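Local coordinates for protein putative adhesin (Bacteroides thetaiotaomicron, PDB 4QDG) that probably serves as an anchor or adhesin subunit of a Bacteroidetes fimbrillin-type pilus at the outer membrane, and binds magnesium ions, at residues 153-158 / 219-224; 170-175 / 236-241; 246-251 / 281-286. All blocks are in the same frame, centred on the assembly; numbering follows the deposited sequence.

Contact 1 of 3, residues 153-158 / 219-224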
ATOM      1  N   ILE A 153       2.156   2.407  -8.557  1.00 26.38           N
ATOM      2  CA  ILE A 153       3.405   2.528  -9.308  1.00 25.33           C
ATOM      3  C   ILE A 153       3.054   2.962 -10.742  1.00 27.02           C
ATOM      4  O   ILE A 153       2.320   2.264 -11.426  1.00 25.41           O
ATOM      5  CB  ILE A 153       4.238   1.203  -9.260  1.00 27.18           C
ATOM      6  CG1 ILE A 153       4.630   0.874  -7.819  1.00 27.37           C
ATOM      7  CG2 ILE A 153       5.515   1.309 -10.122  1.00 27.48           C
ATOM      8  CD1 ILE A 153       4.385  -0.499  -7.356  1.00 29.64           C
ATOM      9  N   ARG A 154       3.539   4.142 -11.133  1.00 23.81           N
ATOM     10  CA  ARG A 154       3.363   4.680 -12.472  0.60 24.22           C
ATOM     11  C   ARG A 154       4.674   4.444 -13.230  1.00 29.24           C
ATOM     12  O   ARG A 154       5.708   4.979 -12.863  1.00 27.54           O
ATOM     13  CB  ARG A 154       2.943   6.168 -12.455  0.60 23.99           C
ATOM     14  CG  ARG A 154       2.781   6.830 -13.849  0.60 31.37           C
ATOM     15  CD  ARG A 154       2.365   8.288 -13.675  0.60 35.91           C
ATOM     16  NE  ARG A 154       2.261   9.061 -14.919  0.60 34.85           N
ATOM     17  CZ  ARG A 154       1.142   9.256 -15.619  0.60 43.68           C
ATOM     18  NH1 ARG A 154       0.008   8.661 -15.258  0.60 20.14           N
ATOM     19  NH2 ARG A 154       1.152  10.031 -16.699  0.60 31.47           N
ATOM     20  N   VAL A 155       4.614   3.599 -14.274  1.00 26.81           N
ATOM     21  CA  VAL A 155       5.747   3.257 -15.113  1.00 24.60           C
ATOM     22  C   VAL A 155       5.660   4.075 -16.372  1.00 31.21           C
ATOM     23  O   VAL A 155       4.644   4.029 -17.053  1.00 32.70           O
ATOM     24  CB  VAL A 155       5.813   1.728 -15.396  1.00 26.50           C
ATOM     25  CG1 VAL A 155       7.035   1.386 -16.239  1.00 25.37           C
ATOM     26  CG2 VAL A 155       5.828   0.929 -14.076  1.00 25.68           C
ATOM     27  N   VAL A 156       6.731   4.821 -16.701  1.00 27.88           N
ATOM     28  CA  VAL A 156       6.783   5.658 -17.890  1.00 26.20           C
ATOM     29  C   VAL A 156       7.903   5.188 -18.835  1.00 28.54           C
ATOM     30  O   VAL A 156       9.003   4.876 -18.387  1.00 26.78           O
ATOM     31  CB  VAL A 156       6.914   7.158 -17.522  1.00 29.06           C
ATOM     32  CG1 VAL A 156       7.151   8.036 -18.758  1.00 28.39           C
ATOM     33  CG2 VAL A 156       5.678   7.646 -16.765  1.00 28.95           C
ATOM     34  N   LEU A 157       7.588   5.106 -20.144  1.00 26.09           N
ATOM     35  CA  LEU A 157       8.546   4.793 -21.203  1.00 26.58           C
ATOM     36  C   LEU A 157       8.707   6.048 -22.023  1.00 31.99           C
ATOM     37  O   LEU A 157       7.720   6.595 -22.503  1.00 30.15           O
ATOM     38  CB  LEU A 157       8.127   3.592 -22.063  1.00 27.12           C
ATOM     39  CG  LEU A 157       7.713   2.299 -21.358  1.00 30.41           C
ATOM     40  CD1 LEU A 157       7.393   1.245 -22.366  1.00 30.25           C
ATOM     41  CD2 LEU A 157       8.815   1.803 -20.406  1.00 29.66           C
ATOM     42  N   GLN A 158       9.945   6.576 -22.078  1.00 29.17           N
ATOM     43  CA  GLN A 158      10.272   7.828 -22.746  1.00 27.30           C
ATOM     44  C   GLN A 158      11.448   7.673 -23.686  1.00 31.29           C
ATOM     45  O   GLN A 158      12.475   7.156 -23.288  1.00 30.77           O
ATOM     46  CB  GLN A 158      10.602   8.882 -21.691  1.00 27.97           C
ATOM     47  CG  GLN A 158      10.931  10.279 -22.267  1.00 30.66           C
ATOM     48  CD  GLN A 158      10.827  11.372 -21.236  1.00 38.58           C
ATOM     49  OE1 GLN A 158      10.178  11.219 -20.189  1.00 32.81           O
ATOM     50  NE2 GLN A 158      11.421  12.516 -21.537  1.00 24.04           N
ATOM     51  N   ALA A 219       1.855   3.418 -17.676  1.00 25.98           N
ATOM     52  CA  ALA A 219       1.043   2.381 -17.070  1.00 27.18           C
ATOM     53  C   ALA A 219       0.997   2.595 -15.544  1.00 31.68           C
ATOM     54  O   ALA A 219       2.029   2.798 -14.906  1.00 29.85           O
ATOM     55  CB  ALA A 219       1.597   1.008 -17.381  1.00 28.58           C
ATOM     56  N   GLU A 220      -0.209   2.567 -14.975  1.00 27.55           N
ATOM     57  CA  GLU A 220      -0.409   2.684 -13.546  1.00 27.04           C
ATOM     58  C   GLU A 220      -0.755   1.307 -12.995  1.00 30.74           C
ATOM     59  O   GLU A 220      -1.708   0.685 -13.466  1.00 31.27           O
ATOM     60  CB  GLU A 220      -1.491   3.699 -13.234  1.00 28.51           C
ATOM     61  CG  GLU A 220      -1.226   5.064 -13.850  1.00 42.54           C
ATOM     62  CD  GLU A 220      -1.072   6.224 -12.887  1.00 43.38           C
ATOM     63  OE1 GLU A 220      -0.841   5.993 -11.681  1.00 46.27           O
ATOM     64  OE2 GLU A 220      -1.196   7.377 -13.350  1.00 51.72           O
ATOM     65  N   LEU A 221       0.031   0.815 -12.028  1.00 25.42           N
ATOM     66  CA  LEU A 221      -0.208  -0.489 -11.414  1.00 26.00           C
ATOM     67  C   LEU A 221      -0.423  -0.293  -9.912  1.00 29.84           C
ATOM     68  O   LEU A 221       0.273   0.493  -9.281  1.00 30.24           O
ATOM     69  CB  LEU A 221       0.978  -1.443 -11.684  1.00 26.93           C
ATOM     70  CG  LEU A 221       1.251  -1.820 -13.117  1.00 31.28           C
ATOM     71  CD1 LEU A 221       2.524  -1.151 -13.595  1.00 32.01           C
ATOM     72  CD2 LEU A 221       1.342  -3.321 -13.241  1.00 33.22           C
ATOM     73  N   SER A 222      -1.408  -0.973  -9.359  1.00 25.83           N
ATOM     74  CA  SER A 222      -1.832  -0.862  -7.969  1.00 24.51           C
ATOM     75  C   SER A 222      -1.545  -2.205  -7.273  1.00 28.70           C
ATOM     76  O   SER A 222      -1.994  -3.240  -7.739  1.00 25.78           O
ATOM     77  CB  SER A 222      -3.320  -0.491  -7.932  1.00 26.26           C
ATOM     78  OG  SER A 222      -3.832  -0.460  -6.618  1.00 32.05           O
ATOM     79  N   THR A 223      -0.718  -2.198  -6.224  1.00 27.91           N
ATOM     80  CA  THR A 223      -0.289  -3.455  -5.596  1.00 27.02           C
ATOM     81  C   THR A 223      -0.494  -3.448  -4.090  1.00 30.30           C
ATOM     82  O   THR A 223      -0.771  -2.410  -3.481  1.00 28.31           O
ATOM     83  CB  THR A 223       1.227  -3.722  -5.884  1.00 29.14           C
ATOM     84  OG1 THR A 223       2.038  -2.873  -5.066  1.00 24.95           O
ATOM     85  CG2 THR A 223       1.629  -3.559  -7.385  1.00 24.93           C
ATOM     86  N   SER A 224      -0.270  -4.608  -3.485  1.00 26.24           N
ATOM     87  CA  SER A 224      -0.314  -4.766  -2.041  1.00 25.02           C
ATOM     88  C   SER A 224       1.088  -4.338  -1.480  1.00 28.39           C
ATOM     89  O   SER A 224       1.845  -3.642  -2.169  1.00 25.94           O
ATOM     90  CB  SER A 224      -0.704  -6.203  -1.690  1.00 27.96           C
ATOM     91  OG  SER A 224      -0.785  -6.440  -0.301  1.00 32.51           O
TER

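Contact 2 of 3, residues 170-175 / 236-241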
ATOM      1  N   PHE A 170       3.182  -2.272 -25.741  1.00 30.79           N
ATOM      2  CA  PHE A 170       3.740  -2.875 -24.533  1.00 29.62           C
ATOM      3  C   PHE A 170       2.756  -3.383 -23.519  1.00 34.44           C
ATOM      4  O   PHE A 170       1.677  -2.833 -23.337  1.00 36.47           O
ATOM      5  CB  PHE A 170       4.632  -1.854 -23.806  1.00 28.99           C
ATOM      6  CG  PHE A 170       5.750  -1.314 -24.658  1.00 29.25           C
ATOM      7  CD1 PHE A 170       6.942  -2.016 -24.794  1.00 30.87           C
ATOM      8  CD2 PHE A 170       5.620  -0.091 -25.312  1.00 29.21           C
ATOM      9  CE1 PHE A 170       7.994  -1.493 -25.538  1.00 30.96           C
ATOM     10  CE2 PHE A 170       6.661   0.410 -26.090  1.00 31.02           C
ATOM     11  CZ  PHE A 170       7.842  -0.290 -26.194  1.00 29.01           C
ATOM     12  N   GLU A 171       3.193  -4.422 -22.822  1.00 30.55           N
ATOM     13  CA  GLU A 171       2.527  -5.080 -21.716  1.00 29.78           C
ATOM     14  C   GLU A 171       3.370  -4.801 -20.486  1.00 33.50           C
ATOM     15  O   GLU A 171       4.607  -4.911 -20.537  1.00 33.93           O
ATOM     16  CB  GLU A 171       2.391  -6.583 -21.972  1.00 31.67           C
ATOM     17  CG  GLU A 171       1.223  -6.940 -22.863  1.00 44.93           C
ATOM     18  CD  GLU A 171       1.036  -8.416 -23.179  1.00 75.08           C
ATOM     19  OE1 GLU A 171       1.928  -9.237 -22.850  1.00 59.45           O
ATOM     20  OE2 GLU A 171      -0.011  -8.748 -23.784  1.00 74.77           O
ATOM     21  N   PHE A 172       2.705  -4.404 -19.396  1.00 28.60           N
ATOM     22  CA  PHE A 172       3.346  -4.060 -18.126  1.00 27.60           C
ATOM     23  C   PHE A 172       2.851  -4.994 -17.052  1.00 34.59           C
ATOM     24  O   PHE A 172       1.654  -5.259 -16.985  1.00 33.99           O
ATOM     25  CB  PHE A 172       3.044  -2.615 -17.727  1.00 27.67           C
ATOM     26  CG  PHE A 172       3.449  -1.566 -18.740  1.00 28.65           C
ATOM     27  CD1 PHE A 172       2.656  -1.309 -19.855  1.00 28.70           C
ATOM     28  CD2 PHE A 172       4.551  -0.739 -18.507  1.00 28.12           C
ATOM     29  CE1 PHE A 172       2.992  -0.285 -20.742  1.00 30.24           C
ATOM     30  CE2 PHE A 172       4.893   0.267 -19.411  1.00 30.16           C
ATOM     31  CZ  PHE A 172       4.117   0.488 -20.519  1.00 28.91           C
ATOM     32  N   GLU A 173       3.778  -5.540 -16.245  1.00 32.60           N
ATOM     33  CA  GLU A 173       3.428  -6.473 -15.173  1.00 32.05           C
ATOM     34  C   GLU A 173       4.277  -6.269 -13.955  1.00 32.99           C
ATOM     35  O   GLU A 173       5.443  -5.871 -14.058  1.00 30.96           O
ATOM     36  CB  GLU A 173       3.627  -7.927 -15.623  1.00 34.00           C
ATOM     37  CG  GLU A 173       2.586  -8.459 -16.573  1.00 50.61           C
ATOM     38  CD  GLU A 173       3.034  -9.634 -17.427  1.00 72.05           C
ATOM     39  OE1 GLU A 173       4.213 -10.052 -17.344  1.00 73.08           O
ATOM     40  OE2 GLU A 173       2.185 -10.133 -18.198  1.00 56.99           O
ATOM     41  N   ILE A 174       3.698  -6.612 -12.800  1.00 28.23           N
ATOM     42  CA  ILE A 174       4.392  -6.702 -11.533  1.00 26.70           C
ATOM     43  C   ILE A 174       4.058  -8.072 -10.997  1.00 29.61           C
ATOM     44  O   ILE A 174       2.887  -8.389 -10.836  1.00 28.69           O
ATOM     45  CB  ILE A 174       4.156  -5.562 -10.508  1.00 28.30           C
ATOM     46  CG1 ILE A 174       4.773  -4.255 -11.016  1.00 27.74           C
ATOM     47  CG2 ILE A 174       4.759  -5.936  -9.140  1.00 28.40           C
ATOM     48  CD1 ILE A 174       4.374  -2.963 -10.233  1.00 31.25           C
ATOM     49  N   THR A 175       5.076  -8.930 -10.842  1.00 27.27           N
ATOM     50  CA  THR A 175       4.890 -10.220 -10.205  1.00 26.29           C
ATOM     51  C   THR A 175       5.387 -10.078  -8.762  1.00 30.29           C
ATOM     52  O   THR A 175       6.444  -9.480  -8.499  1.00 27.72           O
ATOM     53  CB  THR A 175       5.564 -11.367 -10.954  1.00 31.30           C
ATOM     54  OG1 THR A 175       6.934 -11.031 -11.216  1.00 31.51           O
ATOM     55  CG2 THR A 175       4.801 -11.783 -12.214  1.00 21.51           C
ATOM     56  N   LEU A 236       9.334  -6.114 -11.869  1.00 25.91           N
ATOM     57  CA  LEU A 236       8.635  -5.214 -12.780  1.00 25.55           C
ATOM     58  C   LEU A 236       9.045  -5.683 -14.163  1.00 28.71           C
ATOM     59  O   LEU A 236      10.245  -5.832 -14.432  1.00 26.29           O
ATOM     60  CB  LEU A 236       8.878  -3.718 -12.583  1.00 25.14           C
ATOM     61  CG  LEU A 236       8.386  -2.820 -13.736  1.00 28.83           C
ATOM     62  CD1 LEU A 236       6.848  -2.719 -13.759  1.00 27.93           C
ATOM     63  CD2 LEU A 236       9.003  -1.442 -13.662  1.00 30.30           C
ATOM     64  N   THR A 237       8.062  -5.995 -15.020  1.00 28.89           N
ATOM     65  CA  THR A 237       8.360  -6.496 -16.376  1.00 29.81           C
ATOM     66  C   THR A 237       7.648  -5.655 -17.421  1.00 32.75           C
ATOM     67  O   THR A 237       6.459  -5.356 -17.265  1.00 32.10           O
ATOM     68  CB  THR A 237       7.985  -8.004 -16.499  1.00 36.94           C
ATOM     69  OG1 THR A 237       8.691  -8.737 -15.499  1.00 34.92           O
ATOM     70  CG2 THR A 237       8.333  -8.589 -17.851  1.00 34.03           C
ATOM     71  N   VAL A 238       8.388  -5.274 -18.487  1.00 28.43           N
ATOM     72  CA  VAL A 238       7.847  -4.512 -19.605  1.00 27.65           C
ATOM     73  C   VAL A 238       8.184  -5.317 -20.874  1.00 32.02           C
ATOM     74  O   VAL A 238       9.352  -5.575 -21.163  1.00 31.84           O
ATOM     75  CB  VAL A 238       8.283  -3.023 -19.670  1.00 29.66           C
ATOM     76  CG1 VAL A 238       7.589  -2.321 -20.841  1.00 28.62           C
ATOM     77  CG2 VAL A 238       7.953  -2.299 -18.367  1.00 28.77           C
ATOM     78  N   ARG A 239       7.139  -5.777 -21.573  1.00 27.90           N
ATOM     79  CA  ARG A 239       7.283  -6.633 -22.748  1.00 28.97           C
ATOM     80  C   ARG A 239       6.706  -6.006 -23.998  1.00 33.91           C
ATOM     81  O   ARG A 239       5.588  -5.467 -23.936  1.00 32.48           O
ATOM     82  CB  ARG A 239       6.567  -7.959 -22.476  1.00 27.24           C
ATOM     83  CG  ARG A 239       6.849  -9.107 -23.451  1.00 33.34           C
ATOM     84  CD  ARG A 239       6.371 -10.456 -22.925  1.00 35.59           C
ATOM     85  NE  ARG A 239       5.052 -10.341 -22.325  1.00 52.14           N
ATOM     86  CZ  ARG A 239       4.779 -10.525 -21.038  1.00 63.51           C
ATOM     87  NH1 ARG A 239       5.725 -10.938 -20.200  1.00 46.07           N
ATOM     88  NH2 ARG A 239       3.550 -10.328 -20.583  1.00 51.80           N
ATOM     89  N   ARG A 240       7.467  -6.068 -25.132  1.00 31.45           N
ATOM     90  CA  ARG A 240       6.974  -5.640 -26.454  1.00 32.37           C
ATOM     91  C   ARG A 240       6.002  -6.711 -26.924  1.00 36.90           C
ATOM     92  O   ARG A 240       6.419  -7.866 -27.031  1.00 35.81           O
ATOM     93  CB  ARG A 240       8.107  -5.489 -27.490  1.00 36.17           C
ATOM     94  CG  ARG A 240       9.107  -4.363 -27.273  1.00 54.11           C
ATOM     95  CD  ARG A 240       9.916  -4.081 -28.549  1.00 57.95           C
ATOM     96  NE  ARG A 240      10.831  -5.180 -28.878  1.00 58.91           N
ATOM     97  CZ  ARG A 240      12.158  -5.115 -28.790  1.00 70.70           C
ATOM     98  NH1 ARG A 240      12.754  -3.987 -28.427  1.00 54.14           N
ATOM     99  NH2 ARG A 240      12.898  -6.174 -29.087  1.00 64.28           N
ATOM    100  N   LYS A 241       4.716  -6.357 -27.159  1.00 34.59           N
ATOM    101  CA  LYS A 241       3.646  -7.284 -27.577  1.00 35.31           C
ATOM    102  C   LYS A 241       3.967  -8.064 -28.874  1.00 41.50           C
ATOM    103  O   LYS A 241       3.762  -9.282 -28.918  1.00 41.89           O
ATOM    104  CB  LYS A 241       2.321  -6.512 -27.749  1.00 37.00           C
ATOM    105  CG  LYS A 241       1.526  -6.443 -26.463  1.00 43.85           C
ATOM    106  CD  LYS A 241       0.644  -5.229 -26.375  1.00 55.55           C
ATOM    107  CE  LYS A 241      -0.817  -5.507 -26.578  1.00 62.92           C
ATOM    108  NZ  LYS A 241      -1.586  -4.238 -26.547  1.00 69.12           N
TER
HETATM  109  O   HOH W   1       7.380 -10.318 -13.785  1.00 42.47           O

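Contact 3 of 3, residues 246-251 / 281-286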
ATOM      1  N   GLU A 246      11.105  -8.983 -23.563  1.00 32.13           N
ATOM      2  CA  GLU A 246      10.995  -8.257 -22.302  1.00 31.63           C
ATOM      3  C   GLU A 246      12.128  -7.264 -22.246  1.00 34.89           C
ATOM      4  O   GLU A 246      13.259  -7.644 -21.970  1.00 35.94           O
ATOM      5  CB  GLU A 246      11.013  -9.205 -21.101  1.00 32.64           C
ATOM      6  CG  GLU A 246       9.773 -10.074 -21.000  1.00 47.57           C
ATOM      7  CD  GLU A 246       9.822 -11.134 -19.913  1.00 65.95           C
ATOM      8  OE1 GLU A 246      10.863 -11.216 -19.217  1.00 41.18           O
ATOM      9  OE2 GLU A 246       8.811 -11.853 -19.732  1.00 53.71           O
ATOM     10  N   ILE A 247      11.835  -6.003 -22.554  1.00 31.66           N
ATOM     11  CA  ILE A 247      12.832  -4.921 -22.626  1.00 30.83           C
ATOM     12  C   ILE A 247      13.282  -4.488 -21.221  1.00 32.58           C
ATOM     13  O   ILE A 247      14.413  -4.032 -21.065  1.00 31.08           O
ATOM     14  CB  ILE A 247      12.322  -3.728 -23.501  1.00 32.96           C
ATOM     15  CG1 ILE A 247      11.004  -3.128 -22.987  1.00 31.87           C
ATOM     16  CG2 ILE A 247      12.196  -4.168 -24.966  1.00 32.91           C
ATOM     17  CD1 ILE A 247      10.875  -1.605 -23.202  1.00 34.27           C
ATOM     18  N   ILE A 248      12.389  -4.631 -20.211  1.00 28.83           N
ATOM     19  CA  ILE A 248      12.629  -4.331 -18.794  1.00 27.71           C
ATOM     20  C   ILE A 248      12.151  -5.542 -17.966  1.00 31.55           C
ATOM     21  O   ILE A 248      11.042  -6.057 -18.173  1.00 30.53           O
ATOM     22  CB  ILE A 248      11.978  -2.981 -18.317  1.00 29.54           C
ATOM     23  CG1 ILE A 248      12.490  -1.782 -19.124  1.00 29.15           C
ATOM     24  CG2 ILE A 248      12.227  -2.730 -16.826  1.00 29.50           C
ATOM     25  CD1 ILE A 248      11.482  -0.650 -19.290  1.00 27.12           C
ATOM     26  N   ASN A 249      13.016  -6.016 -17.067  1.00 28.01           N
ATOM     27  CA  ASN A 249      12.762  -7.118 -16.157  1.00 28.42           C
ATOM     28  C   ASN A 249      13.691  -6.931 -14.990  1.00 35.16           C
ATOM     29  O   ASN A 249      14.837  -7.397 -15.006  1.00 36.77           O
ATOM     30  CB  ASN A 249      12.923  -8.496 -16.809  1.00 31.16           C
ATOM     31  CG  ASN A 249      12.558  -9.632 -15.879  1.00 42.48           C
ATOM     32  OD1 ASN A 249      11.504  -9.644 -15.253  1.00 51.11           O
ATOM     33  ND2 ASN A 249      13.400 -10.634 -15.811  1.00 38.92           N
ATOM     34  N   ILE A 250      13.203  -6.213 -13.982  1.00 30.82           N
ATOM     35  CA  ILE A 250      14.049  -5.810 -12.873  1.00 30.51           C
ATOM     36  C   ILE A 250      13.513  -6.220 -11.516  1.00 32.23           C
ATOM     37  O   ILE A 250      12.295  -6.327 -11.343  1.00 30.15           O
ATOM     38  CB  ILE A 250      14.189  -4.244 -12.914  1.00 33.69           C
ATOM     39  CG1 ILE A 250      12.802  -3.533 -12.810  1.00 32.77           C
ATOM     40  CG2 ILE A 250      14.978  -3.769 -14.146  1.00 33.28           C
ATOM     41  CD1 ILE A 250      12.776  -2.285 -12.078  1.00 36.97           C
ATOM     42  N   PRO A 251      14.406  -6.346 -10.507  1.00 30.39           N
ATOM     43  CA  PRO A 251      13.913  -6.528  -9.136  1.00 29.51           C
ATOM     44  C   PRO A 251      13.453  -5.145  -8.642  1.00 30.54           C
ATOM     45  O   PRO A 251      14.264  -4.273  -8.309  1.00 29.09           O
ATOM     46  CB  PRO A 251      15.123  -7.112  -8.385  1.00 31.68           C
ATOM     47  CG  PRO A 251      16.322  -6.807  -9.241  1.00 35.70           C
ATOM     48  CD  PRO A 251      15.888  -6.227 -10.541  1.00 31.87           C
HETATM   49  N   MSE A 281       8.230   5.769 -12.116  1.00 28.21           N
HETATM   50  CA  MSE A 281       9.507   5.331 -12.667  1.00 28.02           C
HETATM   51  C   MSE A 281       9.567   5.598 -14.153  1.00 29.64           C
HETATM   52  O   MSE A 281       8.731   5.098 -14.902  1.00 27.60           O
HETATM   53  CB  MSE A 281       9.741   3.849 -12.399  1.00 30.10           C
HETATM   54  CG  MSE A 281       9.659   3.456 -10.946  1.00 37.47           C
HETATM   55 SE   MSE A 281       9.865   1.521 -10.788  0.75 45.96          SE
HETATM   56  CE  MSE A 281      11.824   1.420 -10.973  1.00 41.10           C
ATOM     57  N   ILE A 282      10.567   6.363 -14.576  1.00 25.33           N
ATOM     58  CA  ILE A 282      10.754   6.689 -15.987  1.00 25.50           C
ATOM     59  C   ILE A 282      11.946   5.906 -16.520  1.00 30.71           C
ATOM     60  O   ILE A 282      13.054   6.036 -16.000  1.00 27.63           O
ATOM     61  CB  ILE A 282      10.904   8.210 -16.262  1.00 27.84           C
ATOM     62  CG1 ILE A 282       9.713   9.000 -15.650  1.00 27.41           C
ATOM     63  CG2 ILE A 282      11.028   8.458 -17.772  1.00 29.60           C
ATOM     64  CD1 ILE A 282       9.911  10.479 -15.604  1.00 35.95           C
ATOM     65  N   PHE A 283      11.691   5.091 -17.548  1.00 27.98           N
ATOM     66  CA  PHE A 283      12.709   4.328 -18.252  1.00 27.34           C
ATOM     67  C   PHE A 283      12.926   4.992 -19.616  1.00 30.16           C
ATOM     68  O   PHE A 283      11.957   5.316 -20.312  1.00 29.10           O
ATOM     69  CB  PHE A 283      12.305   2.846 -18.386  1.00 28.54           C
ATOM     70  CG  PHE A 283      12.166   2.101 -17.071  1.00 29.45           C
ATOM     71  CD1 PHE A 283      10.984   2.155 -16.341  1.00 32.21           C
ATOM     72  CD2 PHE A 283      13.208   1.323 -16.581  1.00 30.81           C
ATOM     73  CE1 PHE A 283      10.857   1.467 -15.125  1.00 32.48           C
ATOM     74  CE2 PHE A 283      13.082   0.640 -15.369  1.00 33.98           C
ATOM     75  CZ  PHE A 283      11.902   0.710 -14.652  1.00 32.09           C
ATOM     76  N   PHE A 284      14.188   5.218 -19.986  1.00 27.12           N
ATOM     77  CA  PHE A 284      14.508   5.864 -21.263  1.00 26.79           C
ATOM     78  C   PHE A 284      14.833   4.808 -22.312  1.00 29.09           C
ATOM     79  O   PHE A 284      15.521   3.827 -22.015  1.00 28.19           O
ATOM     80  CB  PHE A 284      15.632   6.901 -21.112  1.00 28.26           C
ATOM     81  CG  PHE A 284      15.221   7.995 -20.160  1.00 29.76           C
ATOM     82  CD1 PHE A 284      14.464   9.078 -20.606  1.00 34.06           C
ATOM     83  CD2 PHE A 284      15.523   7.910 -18.805  1.00 28.90           C
ATOM     84  CE1 PHE A 284      14.059  10.077 -19.719  1.00 34.27           C
ATOM     85  CE2 PHE A 284      15.087   8.882 -17.917  1.00 32.00           C
ATOM     86  CZ  PHE A 284      14.346   9.953 -18.372  1.00 31.13           C
ATOM     87  N   LEU A 285      14.257   4.984 -23.511  1.00 24.58           N
ATOM     88  CA  LEU A 285      14.410   4.035 -24.608  1.00 25.81           C
ATOM     89  C   LEU A 285      15.163   4.634 -25.769  1.00 31.79           C
ATOM     90  O   LEU A 285      15.060   5.826 -26.054  1.00 31.28           O
ATOM     91  CB  LEU A 285      13.039   3.514 -25.118  1.00 25.73           C
ATOM     92  CG  LEU A 285      12.022   2.991 -24.069  1.00 29.35           C
ATOM     93  CD1 LEU A 285      10.759   2.471 -24.753  1.00 28.53           C
ATOM     94  CD2 LEU A 285      12.631   1.924 -23.156  1.00 29.25           C
ATOM     95  N   SER A 286      15.899   3.770 -26.453  1.00 30.67           N
ATOM     96  CA  SER A 286      16.617   4.063 -27.685  1.00 31.12           C
ATOM     97  C   SER A 286      15.614   3.972 -28.876  1.00 36.12           C
ATOM     98  O   SER A 286      14.519   3.420 -28.670  1.00 34.52           O
ATOM     99  CB  SER A 286      17.778   3.090 -27.836  1.00 33.52           C
ATOM    100  OG  SER A 286      17.335   1.759 -27.660  1.00 42.68           O
TER

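Contact 1 of 3, residues 153-158 / 219-224
With CG anti to its backbone N (chi1 178°) and the chain extended as far as NE, Arg154 runs out to meet Glu220, whose own chain bends at chi2 (-119°) and turns its carboxylate toward the arginine. In the conformer described, one of two modelled for Arg154, NH1 lies 2.6 Å from OE2 of Glu220, so the salt bridge is probably not held all the time. The oxygen sits at the edge of the guanidinium, close to its plane, whereas the nitrogen comes in from above the carboxylate plane, the two planes being 72° apart. Both groups have second partners: OE1 of Glu220 is hydrogen-bonded to Asn152, and Arg154 makes a cation-pi contact with Tyr218.

Beneath this pair, strands 140-159 and 213-223 run antiparallel in the larger sheet system of this fimbrillin-family protein. Ile153 pairs with Leu221 through two hydrogen bonds, N of Ile153 to O of Leu221 and N of Leu221 to O of Ile153, each 2.8 Å. Val155 and Ala219 form the next hydrogen-bonded pair, and Arg154 and Glu220 are the non-hydrogen-bonded pair between them. On the face carrying Ile153, Val155, Ala219 and Leu221, the contacts are apolar: CG2 of Val155 meets CD1 of Leu221 at 3.9 Å. Farther along, CD1 of Ile153 reaches Thr223, lying 4.0 Å from its OG1, which is hydrogen-bonded to the carbonyl of Ser224.

Contact 2 of 3, residues 170-175 / 236-241
Arg239 lies obliquely across both Glu171 and Glu173, its guanidinium held between the two carboxylates. NH2 is the shared donor, 3.0 Å from OE1 of Glu171 and 2.8 Å from OE2 of Glu173, and both oxygens sit at the guanidinium edge near its plane. The carboxylates are turned differently: that of Glu171 stands 86° from the guanidinium plane and takes the bond on its anti side, while that of Glu173 is 58° away and is met from above its own plane. Weak bonds from NE to Glu171 and from NH1 to Glu173 complete the network. The bend of Arg239 at chi3 (43°) swings NE round into this arrangement, and NH1 has a further salt bridge to Glu246. One cation thus answers three acids, which would be expected to favour their ionised forms. Beside the network, the aliphatic part of Lys241 crosses Glu171 at about a right angle, CG to CG 3.6 Å.

The opposite face is largely apolar, with Arg240 at one end. Phe172 and Val238 lie side by side and point the same way, CG2 of Val238 being 3.7 Å from CD2 of the ring while CG1 lies over one ring face. Phe170 runs alongside Arg240 in the same manner, its CE1 3.5 Å from CG of the arginine, whose guanidinium is salt-bridged to Asp243. At the far end, CG1 of Ile174 meets CD1 of Leu236 at 3.8 Å.

The two backbones form a regular antiparallel ladder in the middle of a four-stranded sheet, where strand 193-195 flanks 170-176 and strand 246-251 flanks 235-240. This face packs against strands 140-159 and 213-223: Phe170 and Phe172 touch Leu157, and Ile174 touches Ile153 on the first strand and Leu221 on the second.

Contact 3 of 3, residues 246-251 / 281-286
The ring of Phe283 takes CD1 of Ile248 over one face, 4.0 Å from the ring centroid and 29° off the normal, a CH-pi contact. That methyl sits toward the root of the ring, 3.6 Å from CG, while CG2 of the same isoleucine lies 3.8 Å from CE2. At the edge, near the ring plane, CD1 of Ile250 approaches CZ tip to tip at 4.0 Å. Trp291 adds an edge-to-face contact with the same ring.

The segments belong to different sheets, and their strand axes come no closer than 11.1 Å, so side chains alone span the gap, as between the layers of a beta sandwich. On strand 246-251 the chain turns a corner at Ile247, where Ile247 and Ile248 both face Val238 in a classic beta bulge. This irregularity lets two consecutive isoleucines point toward strand 278-285. Ile247 uses its CD1, which meets CD2 of Leu285 at 3.9 Å, the two side chains crossing at about a right angle. At the other end CD1 of Ile250 also touches CE of selenomethionine Met281, whose chain bends at chi3 (79°); helix 252-263 packs on this residue through Leu252, Tyr255 and Leu256.

In the fold
The three contacts form one continuous core between two layers of strands. Contact 1 lies in one layer and contact 2 in the other, their centres about 10 Å apart; they meet where CB of Ala219 lies 3.4 Å from CG of Phe172. Contact 3 bridges the layers: strand 278-285 borders 140-159, with N of Val156 2.7 Å from O of Met281, and strand 246-251 borders 235-240, with N of Val238 2.8 Å from O of Ile248. The magnesium site of Asn151, Leu273 and Glu276 lies beyond one end of this core. Contact 1 comes nearest, the Thr223 side chain being about 8 Å from a bound magnesium ion, against about 12 Å for Ile174 and Met281.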